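SIRV coat protein (Sulfolobus islandicus rudivirus 1 variant YNP, PDB 3F2E) probably builds the protein coat enclosing the genome of a rod-shaped archaeal virus, here represented by its C-terminal four-helix-bundle domain. Local coordinates at residues A17-Q21 / Y22-G26; N44-G48 / G49-V53; P71-L74 / D75-D79. One frame throughout, in Å; residues are numbered along the deposited sequence.

Contact 1: residues A17-Q21 / Y22-G26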
ATOM      1  N   ALA A  17      -9.042   5.428  -4.912  1.00 14.65           N
ATOM      2  CA  ALA A  17     -10.157   5.591  -3.970  1.00 15.18           C
ATOM      3  C   ALA A  17      -9.652   6.134  -2.633  1.00 15.88           C
ATOM      4  O   ALA A  17     -10.256   7.036  -2.047  1.00 15.55           O
ATOM      5  CB  ALA A  17     -10.909   4.281  -3.771  1.00 17.77           C
ATOM      6  N   VAL A  18      -8.531   5.591  -2.156  1.00 14.50           N
ATOM      7  CA  VAL A  18      -7.931   6.083  -0.914  1.00 12.00           C
ATOM      8  C   VAL A  18      -7.402   7.516  -1.066  1.00 13.46           C
ATOM      9  O   VAL A  18      -7.595   8.360  -0.184  1.00 14.20           O
ATOM     10  CB  VAL A  18      -6.812   5.135  -0.406  1.00 11.67           C
ATOM     11  CG1 VAL A  18      -6.116   5.732   0.808  1.00 15.80           C
ATOM     12  CG2 VAL A  18      -7.400   3.763  -0.072  1.00 14.67           C
ATOM     13  N   LEU A  19      -6.734   7.797  -2.184  1.00 13.73           N
ATOM     14  CA  LEU A  19      -6.205   9.135  -2.409  1.00 13.17           C
ATOM     15  C   LEU A  19      -7.328  10.181  -2.420  1.00 14.17           C
ATOM     16  O   LEU A  19      -7.146  11.308  -1.945  1.00 15.44           O
ATOM     17  CB  LEU A  19      -5.349   9.185  -3.680  1.00 16.17           C
ATOM     18  CG  LEU A  19      -4.121   8.262  -3.637  1.00 14.87           C
ATOM     19  CD1 LEU A  19      -3.281   8.396  -4.909  1.00 18.03           C
ATOM     20  CD2 LEU A  19      -3.265   8.522  -2.399  1.00 19.68           C
ATOM     21  N   SER A  20      -8.492   9.794  -2.934  0.52 14.00           N
ATOM     22  CA  SER A  20      -9.657  10.677  -2.942  0.52 15.86           C
ATOM     23  C   SER A  20     -10.116  11.018  -1.525  0.52 15.01           C
ATOM     24  O   SER A  20     -10.394  12.179  -1.213  0.52 15.00           O
ATOM     25  CB  SER A  20     -10.806  10.038  -3.723  0.52 15.59           C
ATOM     26  OG  SER A  20     -10.558  10.073  -5.117  0.52 24.57           O
ATOM     27  N   GLN A  21     -10.202  10.001  -0.673  0.52 13.65           N
ATOM     28  CA  GLN A  21     -10.593  10.199   0.718  0.52 14.86           C
ATOM     29  C   GLN A  21      -9.679  11.206   1.417  0.52 14.08           C
ATOM     30  O   GLN A  21     -10.136  11.996   2.245  0.52 14.96           O
ATOM     31  CB  GLN A  21     -10.568   8.869   1.475  0.52 16.06           C
ATOM     32  CG  GLN A  21     -11.497   7.802   0.913  0.52 13.80           C
ATOM     33  CD  GLN A  21     -11.254   6.449   1.552  0.52 21.26           C
ATOM     34  OE1 GLN A  21     -10.533   6.327   2.550  0.52 26.59           O
ATOM     35  NE2 GLN A  21     -11.868   5.418   0.985  0.52 25.71           N
ATOM     36  N   TYR A  22      -8.392  11.175   1.079  1.00 13.84           N
ATOM     37  CA  TYR A  22      -7.410  12.016   1.762  1.00 13.90           C
ATOM     38  C   TYR A  22      -7.067  13.307   1.019  1.00 13.29           C
ATOM     39  O   TYR A  22      -6.274  14.123   1.505  1.00 13.45           O
ATOM     40  CB  TYR A  22      -6.134  11.204   2.085  1.00 14.19           C
ATOM     41  CG  TYR A  22      -6.354  10.239   3.234  1.00 12.84           C
ATOM     42  CD1 TYR A  22      -6.907   8.979   3.019  1.00 15.91           C
ATOM     43  CD2 TYR A  22      -6.062  10.612   4.541  1.00 17.05           C
ATOM     44  CE1 TYR A  22      -7.140   8.108   4.081  1.00 17.85           C
ATOM     45  CE2 TYR A  22      -6.292   9.754   5.603  1.00 16.26           C
ATOM     46  CZ  TYR A  22      -6.830   8.506   5.368  1.00 17.67           C
ATOM     47  OH  TYR A  22      -7.058   7.660   6.433  1.00 20.49           O
ATOM     48  N   GLY A  23      -7.680  13.508  -0.143  1.00 16.01           N
ATOM     49  CA  GLY A  23      -7.467  14.737  -0.894  1.00 15.23           C
ATOM     50  C   GLY A  23      -6.079  14.857  -1.507  1.00 15.38           C
ATOM     51  O   GLY A  23      -5.567  15.959  -1.704  1.00 18.25           O
ATOM     52  N   ILE A  24      -5.470  13.723  -1.828  1.00 16.00           N
ATOM     53  CA  ILE A  24      -4.106  13.724  -2.360  1.00 19.29           C
ATOM     54  C   ILE A  24      -4.103  13.790  -3.890  1.00 16.89           C
ATOM     55  O   ILE A  24      -4.650  12.910  -4.558  1.00 17.76           O
ATOM     56  CB  ILE A  24      -3.312  12.506  -1.845  1.00 17.75           C
ATOM     57  CG1 ILE A  24      -3.127  12.621  -0.330  1.00 16.46           C
ATOM     58  CG2 ILE A  24      -1.961  12.394  -2.558  1.00 19.00           C
ATOM     59  CD1 ILE A  24      -2.650  11.346   0.343  1.00 18.39           C
ATOM     60  N   THR A  25      -3.524  14.864  -4.430  1.00 21.30           N
ATOM     61  CA  THR A  25      -3.346  15.010  -5.876  1.00 19.30           C
ATOM     62  C   THR A  25      -1.920  15.472  -6.175  1.00 18.86           C
ATOM     63  O   THR A  25      -1.118  15.680  -5.263  1.00 21.87           O
ATOM     64  CB  THR A  25      -4.356  16.008  -6.508  1.00 22.74           C
ATOM     65  OG1 THR A  25      -4.200  17.291  -5.895  1.00 25.45           O
ATOM     66  CG2 THR A  25      -5.800  15.525  -6.331  1.00 26.24           C
ATOM     67  N   GLY A  26      -1.601  15.622  -7.455  1.00 21.46           N
ATOM     68  CA  GLY A  26      -0.276  16.066  -7.840  1.00 22.44           C
ATOM     69  C   GLY A  26       0.755  14.954  -7.788  1.00 23.42           C
ATOM     70  O   GLY A  26       0.401  13.775  -7.767  1.00 22.19           O
TER
HETATM   71  O   HOH W   1      -7.512  12.780  -4.960  1.00 26.78           O
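Leu19 O is approached by several groups from the chain that follows it. Ile24 N gives Leu19 O a hydrogen bond of 2.9 Å with a nearly straight N-H...O angle of 163°. Tyr22 N adds a weak bond to the same oxygen. This is a Schellman motif finishing helix 9-22: Gly23 takes positive phi, and its N reaches back to Ser20 O at 3.2 Å, coming down well above the plane of that carbonyl. The ordinary helical bond survives one residue earlier, from Tyr22 N to Val18 O, also 3.2 Å.

The apolar contact of the motif joins the residue after Gly23 to the last turn of the helix. Ile24 turns its side chain back toward the helix, where its CD1 lies 4.0 Å from Leu19 CD2; the two branches meet at a slant. Tyr32 of helix 29-46 touches both residues, so this pair packs against the next helix in the chain.

On the neighbouring flank, Val18 and Tyr22 run side by side in the same direction. Val18 CG1 stands anti to the backbone N (chi1 175°), which sets it 4.0 Å from Tyr22 CD1, and the pair leans on helix 71-82. Val18 O meets the tyrosine ring at its edge, in the ring plane, 3.3 Å from CD1.

Solvent also takes part in the turn. One water donates to Ile24 O at 2.9 Å and, weakly, to Leu19 O, while Arg29 NH1 is a second hydrogen-bond partner of Ile24 O.

Contact 2: residues N44-G48 / G49-V53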
ATOM      1  N   ASN A  44       0.365 -11.289  -4.322  1.00 17.26           N
ATOM      2  CA  ASN A  44       0.200 -12.266  -5.394  1.00 20.21           C
ATOM      3  C   ASN A  44       1.246 -13.367  -5.337  1.00 22.68           C
ATOM      4  O   ASN A  44       0.933 -14.547  -5.532  1.00 25.12           O
ATOM      5  CB  ASN A  44       0.258 -11.586  -6.762  1.00 23.72           C
ATOM      6  CG  ASN A  44       0.240 -12.585  -7.908  1.00 35.59           C
ATOM      7  OD1 ASN A  44       1.268 -12.845  -8.536  1.00 45.81           O
ATOM      8  ND2 ASN A  44      -0.933 -13.148  -8.187  1.00 35.23           N
ATOM      9  N   ARG A  45       2.488 -12.980  -5.067  1.00 17.37           N
ATOM     10  CA  ARG A  45       3.592 -13.934  -5.054  1.00 21.12           C
ATOM     11  C   ARG A  45       3.645 -14.759  -3.769  1.00 26.13           C
ATOM     12  O   ARG A  45       3.824 -15.977  -3.822  1.00 27.61           O
ATOM     13  CB  ARG A  45       4.926 -13.215  -5.280  1.00 22.90           C
ATOM     14  CG  ARG A  45       6.073 -14.146  -5.606  1.00 28.90           C
ATOM     15  CD  ARG A  45       5.832 -14.905  -6.916  1.00 25.90           C
ATOM     16  NE  ARG A  45       5.977 -14.051  -8.091  1.00 38.59           N
ATOM     17  CZ  ARG A  45       6.067 -14.512  -9.336  1.00 43.78           C
ATOM     18  NH1 ARG A  45       6.027 -15.818  -9.562  1.00 40.50           N
ATOM     19  NH2 ARG A  45       6.206 -13.671 -10.353  1.00 40.45           N
ATOM     20  N   LEU A  46       3.480 -14.100  -2.621  1.00 17.44           N
ATOM     21  CA  LEU A  46       3.705 -14.744  -1.324  1.00 18.15           C
ATOM     22  C   LEU A  46       2.463 -15.361  -0.685  1.00 19.02           C
ATOM     23  O   LEU A  46       2.569 -16.303   0.109  1.00 22.91           O
ATOM     24  CB  LEU A  46       4.315 -13.743  -0.342  1.00 15.18           C
ATOM     25  CG  LEU A  46       5.666 -13.167  -0.775  1.00 15.62           C
ATOM     26  CD1 LEU A  46       6.137 -12.112   0.204  1.00 17.85           C
ATOM     27  CD2 LEU A  46       6.696 -14.283  -0.915  1.00 18.75           C
ATOM     28  N   GLY A  47       1.292 -14.821  -1.003  1.00 18.28           N
ATOM     29  CA  GLY A  47       0.083 -15.222  -0.304  1.00 18.12           C
ATOM     30  C   GLY A  47       0.148 -14.755   1.140  1.00 20.29           C
ATOM     31  O   GLY A  47       1.138 -14.154   1.565  1.00 20.71           O
ATOM     32  N   GLY A  48      -0.904 -15.029   1.903  1.00 23.40           N
ATOM     33  CA  GLY A  48      -0.955 -14.605   3.292  1.00 20.23           C
ATOM     34  C   GLY A  48       0.042 -15.303   4.201  1.00 22.62           C
ATOM     35  O   GLY A  48       0.329 -16.494   4.037  1.00 25.35           O
ATOM     36  N   GLY A  49       0.562 -14.566   5.176  1.00 16.59           N
ATOM     37  CA  GLY A  49       1.478 -15.135   6.148  1.00 17.04           C
ATOM     38  C   GLY A  49       2.528 -14.157   6.635  1.00 15.19           C
ATOM     39  O   GLY A  49       2.575 -13.008   6.183  1.00 15.83           O
ATOM     40  N   PRO A  50       3.381 -14.603   7.568  1.00 15.50           N
ATOM     41  CA  PRO A  50       4.419 -13.724   8.118  1.00 13.85           C
ATOM     42  C   PRO A  50       5.389 -13.165   7.060  1.00 14.88           C
ATOM     43  O   PRO A  50       5.889 -12.052   7.240  1.00 14.44           O
ATOM     44  CB  PRO A  50       5.147 -14.627   9.121  1.00 15.95           C
ATOM     45  CG  PRO A  50       4.064 -15.583   9.587  1.00 14.49           C
ATOM     46  CD  PRO A  50       3.268 -15.867   8.325  1.00 17.86           C
ATOM     47  N   ALA A  51       5.659 -13.904   5.986  1.00 14.63           N
ATOM     48  CA  ALA A  51       6.542 -13.362   4.946  1.00 17.31           C
ATOM     49  C   ALA A  51       5.943 -12.100   4.304  1.00 13.51           C
ATOM     50  O   ALA A  51       6.630 -11.094   4.122  1.00 13.86           O
ATOM     51  CB  ALA A  51       6.858 -14.424   3.884  1.00 18.16           C
ATOM     52  N   LEU A  52       4.657 -12.152   3.979  1.00 14.21           N
ATOM     53  CA  LEU A  52       3.975 -10.995   3.407  1.00 11.39           C
ATOM     54  C   LEU A  52       3.978  -9.829   4.399  1.00 13.48           C
ATOM     55  O   LEU A  52       4.218  -8.686   4.015  1.00 13.14           O
ATOM     56  CB  LEU A  52       2.540 -11.355   3.017  1.00 14.38           C
ATOM     57  CG  LEU A  52       1.693 -10.208   2.463  1.00 14.00           C
ATOM     58  CD1 LEU A  52       2.302  -9.666   1.177  1.00 14.94           C
ATOM     59  CD2 LEU A  52       0.261 -10.680   2.231  1.00 14.32           C
ATOM     60  N   VAL A  53       3.709 -10.122   5.672  1.00 12.52           N
ATOM     61  CA  VAL A  53       3.729  -9.089   6.715  1.00 12.99           C
ATOM     62  C   VAL A  53       5.121  -8.451   6.858  1.00 13.80           C
ATOM     63  O   VAL A  53       5.234  -7.236   7.023  1.00 13.24           O
ATOM     64  CB  VAL A  53       3.218  -9.646   8.071  1.00 11.43           C
ATOM     65  CG1 VAL A  53       3.376  -8.613   9.185  1.00 14.23           C
ATOM     66  CG2 VAL A  53       1.760 -10.087   7.933  1.00 14.50           C
TER
HETATM   67  O   HOH W   2       3.441 -14.759   3.376  1.00 20.69           O
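Leu52 brings its side chain against the carbonyl of Gly47 in the tight turn of a helical hairpin, where helix 29-46 gives way to helix 50-67. Its CB lies 3.5 Å from Gly47 O. With CG anti to the backbone N (chi1 177°), the CD2 branch also lies beside that oxygen, 3.6 Å from Gly47 O, while the side chain continues inward to touch Ala42 and Leu43 of the preceding helix.

Leu46, the last residue of helix 29-46, answers from the other arm. Its CG sits beside the backbone N and anti to the carbonyl carbon (chi1 -60°), and chi2 of 176° extends CD1 away from CA. That methyl therefore reaches across the turn to the start of the second helix, 4.0 Å from Leu52 CA, and loosely meets Ala51 CB at 4.4 Å.

Three consecutive glycines form the turn; Gly47 leaves the helix with positive phi, which favours glycine, and Gly49, at the N-cap position, has backbone angles that call for it. Gly49 O then accepts the first-turn bond from Val53 N at 3.1 Å. Between the two arms the polar link is made by water: a single molecule donates to Gly47 O at 3.0 Å and accepts from Leu52 N at 2.9 Å.

Contact 3: residues P71-L74 / D75-D79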
ATOM      1  N   PRO A  71       1.864   7.687   7.129  1.00 15.40           N
ATOM      2  CA  PRO A  71       1.629   6.318   7.620  1.00 14.82           C
ATOM      3  C   PRO A  71       0.155   5.921   7.616  1.00 15.38           C
ATOM      4  O   PRO A  71      -0.176   4.757   7.350  1.00 16.97           O
ATOM      5  CB  PRO A  71       2.156   6.355   9.065  1.00 18.02           C
ATOM      6  CG  PRO A  71       3.050   7.550   9.129  1.00 25.38           C
ATOM      7  CD  PRO A  71       2.520   8.540   8.136  1.00 19.82           C
ATOM      8  N   THR A  72      -0.728   6.871   7.916  1.00 15.82           N
ATOM      9  CA  THR A  72      -2.158   6.588   7.932  1.00 14.86           C
ATOM     10  C   THR A  72      -2.644   6.210   6.532  1.00 15.12           C
ATOM     11  O   THR A  72      -3.433   5.277   6.366  1.00 15.52           O
ATOM     12  CB  THR A  72      -2.961   7.788   8.466  1.00 18.83           C
ATOM     13  OG1 THR A  72      -2.465   8.147   9.763  1.00 20.65           O
ATOM     14  CG2 THR A  72      -4.446   7.439   8.565  1.00 16.80           C
ATOM     15  N   VAL A  73      -2.148   6.929   5.527  1.00 13.69           N
ATOM     16  CA  VAL A  73      -2.497   6.634   4.143  1.00 15.29           C
ATOM     17  C   VAL A  73      -1.926   5.284   3.695  1.00 14.27           C
ATOM     18  O   VAL A  73      -2.599   4.535   2.994  1.00 14.19           O
ATOM     19  CB  VAL A  73      -2.054   7.759   3.188  1.00 14.73           C
ATOM     20  CG1 VAL A  73      -2.451   7.440   1.750  1.00 14.03           C
ATOM     21  CG2 VAL A  73      -2.664   9.092   3.632  1.00 15.93           C
ATOM     22  N   LEU A  74      -0.692   4.970   4.095  1.00 14.38           N
ATOM     23  CA  LEU A  74      -0.124   3.662   3.753  1.00 12.75           C
ATOM     24  C   LEU A  74      -0.947   2.517   4.343  1.00 14.61           C
ATOM     25  O   LEU A  74      -1.158   1.507   3.675  1.00 14.58           O
ATOM     26  CB  LEU A  74       1.332   3.537   4.205  1.00 12.99           C
ATOM     27  CG  LEU A  74       2.360   4.460   3.540  1.00 13.48           C
ATOM     28  CD1 LEU A  74       3.728   4.199   4.146  1.00 15.94           C
ATOM     29  CD2 LEU A  74       2.404   4.271   2.025  1.00 14.80           C
ATOM     30  N   ASP A  75      -1.401   2.672   5.586  1.00 14.58           N
ATOM     31  CA  ASP A  75      -2.288   1.678   6.198  1.00 13.57           C
ATOM     32  C   ASP A  75      -3.583   1.525   5.393  1.00 15.67           C
ATOM     33  O   ASP A  75      -4.045   0.414   5.137  1.00 14.41           O
ATOM     34  CB  ASP A  75      -2.630   2.053   7.645  1.00 14.42           C
ATOM     35  CG  ASP A  75      -1.480   1.813   8.604  1.00 23.10           C
ATOM     36  OD1 ASP A  75      -0.459   1.213   8.196  1.00 16.22           O
ATOM     37  OD2 ASP A  75      -1.604   2.223   9.780  1.00 22.49           O
ATOM     38  N   ALA A  76      -4.168   2.653   5.000  1.00 13.58           N
ATOM     39  CA  ALA A  76      -5.413   2.631   4.229  1.00 14.90           C
ATOM     40  C   ALA A  76      -5.253   1.941   2.868  1.00 14.59           C
ATOM     41  O   ALA A  76      -6.134   1.194   2.430  1.00 15.90           O
ATOM     42  CB  ALA A  76      -5.948   4.045   4.057  1.00 15.84           C
ATOM     43  N   VAL A  77      -4.132   2.202   2.202  1.00 14.58           N
ATOM     44  CA  VAL A  77      -3.814   1.544   0.938  1.00 14.57           C
ATOM     45  C   VAL A  77      -3.607   0.036   1.135  1.00 14.59           C
ATOM     46  O   VAL A  77      -4.103  -0.780   0.357  1.00 15.20           O
ATOM     47  CB  VAL A  77      -2.567   2.185   0.280  1.00 13.00           C
ATOM     48  CG1 VAL A  77      -2.052   1.331  -0.872  1.00 15.54           C
ATOM     49  CG2 VAL A  77      -2.894   3.608  -0.191  1.00 13.01           C
ATOM     50  N   THR A  78      -2.883  -0.331   2.189  1.00 13.57           N
ATOM     51  CA  THR A  78      -2.684  -1.744   2.508  1.00 15.19           C
ATOM     52  C   THR A  78      -4.035  -2.429   2.731  1.00 16.10           C
ATOM     53  O   THR A  78      -4.279  -3.543   2.255  1.00 14.30           O
ATOM     54  CB  THR A  78      -1.790  -1.913   3.751  1.00 14.04           C
ATOM     55  OG1 THR A  78      -0.533  -1.247   3.533  1.00 13.86           O
ATOM     56  CG2 THR A  78      -1.546  -3.397   4.041  1.00 15.46           C
ATOM     57  N   ASP A  79      -4.922  -1.736   3.433  1.00 13.22           N
ATOM     58  CA  ASP A  79      -6.235  -2.278   3.747  1.00 15.12           C
ATOM     59  C   ASP A  79      -7.092  -2.545   2.505  1.00 16.43           C
ATOM     60  O   ASP A  79      -7.743  -3.590   2.399  1.00 16.21           O
ATOM     61  CB  ASP A  79      -6.993  -1.342   4.684  1.00 14.48           C
ATOM     62  CG  ASP A  79      -8.373  -1.875   5.025  1.00 22.68           C
ATOM     63  OD1 ASP A  79      -8.452  -2.858   5.795  1.00 20.19           O
ATOM     64  OD2 ASP A  79      -9.373  -1.331   4.498  1.00 21.69           O
TER
HETATM   65  O   HOH W   3       1.868   2.736   7.876  1.00 20.15           O
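Thr78 bonds twice to Leu74 O. Its OG1 donates to Leu74 O at 2.8 Å, and its backbone N donates to Leu74 O at 2.9 Å, the two arriving from opposite faces of the carbonyl plane. The hydroxyl is put there by a chi1 of -57°, which sets OG1 beside the backbone N and folds it back over the previous turn. The buried threonine hydroxyl is thus paired within its own helix. Regular helical bonds run alongside: Asp75 N to Pro71 O, Ala76 N to Thr72 O, and Val77 N to Val73 O, the last at 2.9 Å.

Asp75 makes the charged contact: its carboxylate swings back over the first turn; a chi1 of -75° carries its CG to 3.5 Å from Pro71 O. A water donates to Asp75 OD1 at 2.8 Å and to Pro71 O at 2.9 Å, bridging carboxylate and carbonyl. OD1 also forms a salt bridge with Lys60, so the aspartate ties helix 71-82 to helix 50-67 within the four-helix bundle.

Apolar contacts line the faces of helix 71-82 turned to the other helices. Val73 CG1 and Val77 CG2 are one turn apart and 4.3 Å from each other, a light touch, while Val77 CG2 also lies close to Val73 O at 3.3 Å. Leu74 points off into the core, meeting Tyr32 and Phe35 of helix 29-46 and Ile64 of helix 50-67. Thr78 packs beside Leu74 on Phe35, and on Ile56 of helix 50-67.

Overall arrangement
From the N terminus, contact 1 ends helix 9-22 and turns the chain toward helix 29-46; contact 2 then closes the short turn that carries helix 29-46 into helix 50-67; contact 3 forms the opening turns of helix 71-82. The three come in series, without nesting or crossing. Contacts 1 and 2 lie on opposite sides of the chain's centre, their centres about 27 Å apart. Contact 3 sits nearer the middle and packs directly on contact 1, with Tyr22 OH 3.4 Å from Thr72 CG2 and Val18 CG1 3.7 Å from Ala76 CB, so the first and last helices of the bundle meet there. Contact 2 stays about 8 Å from contact 3 at the nearest atoms.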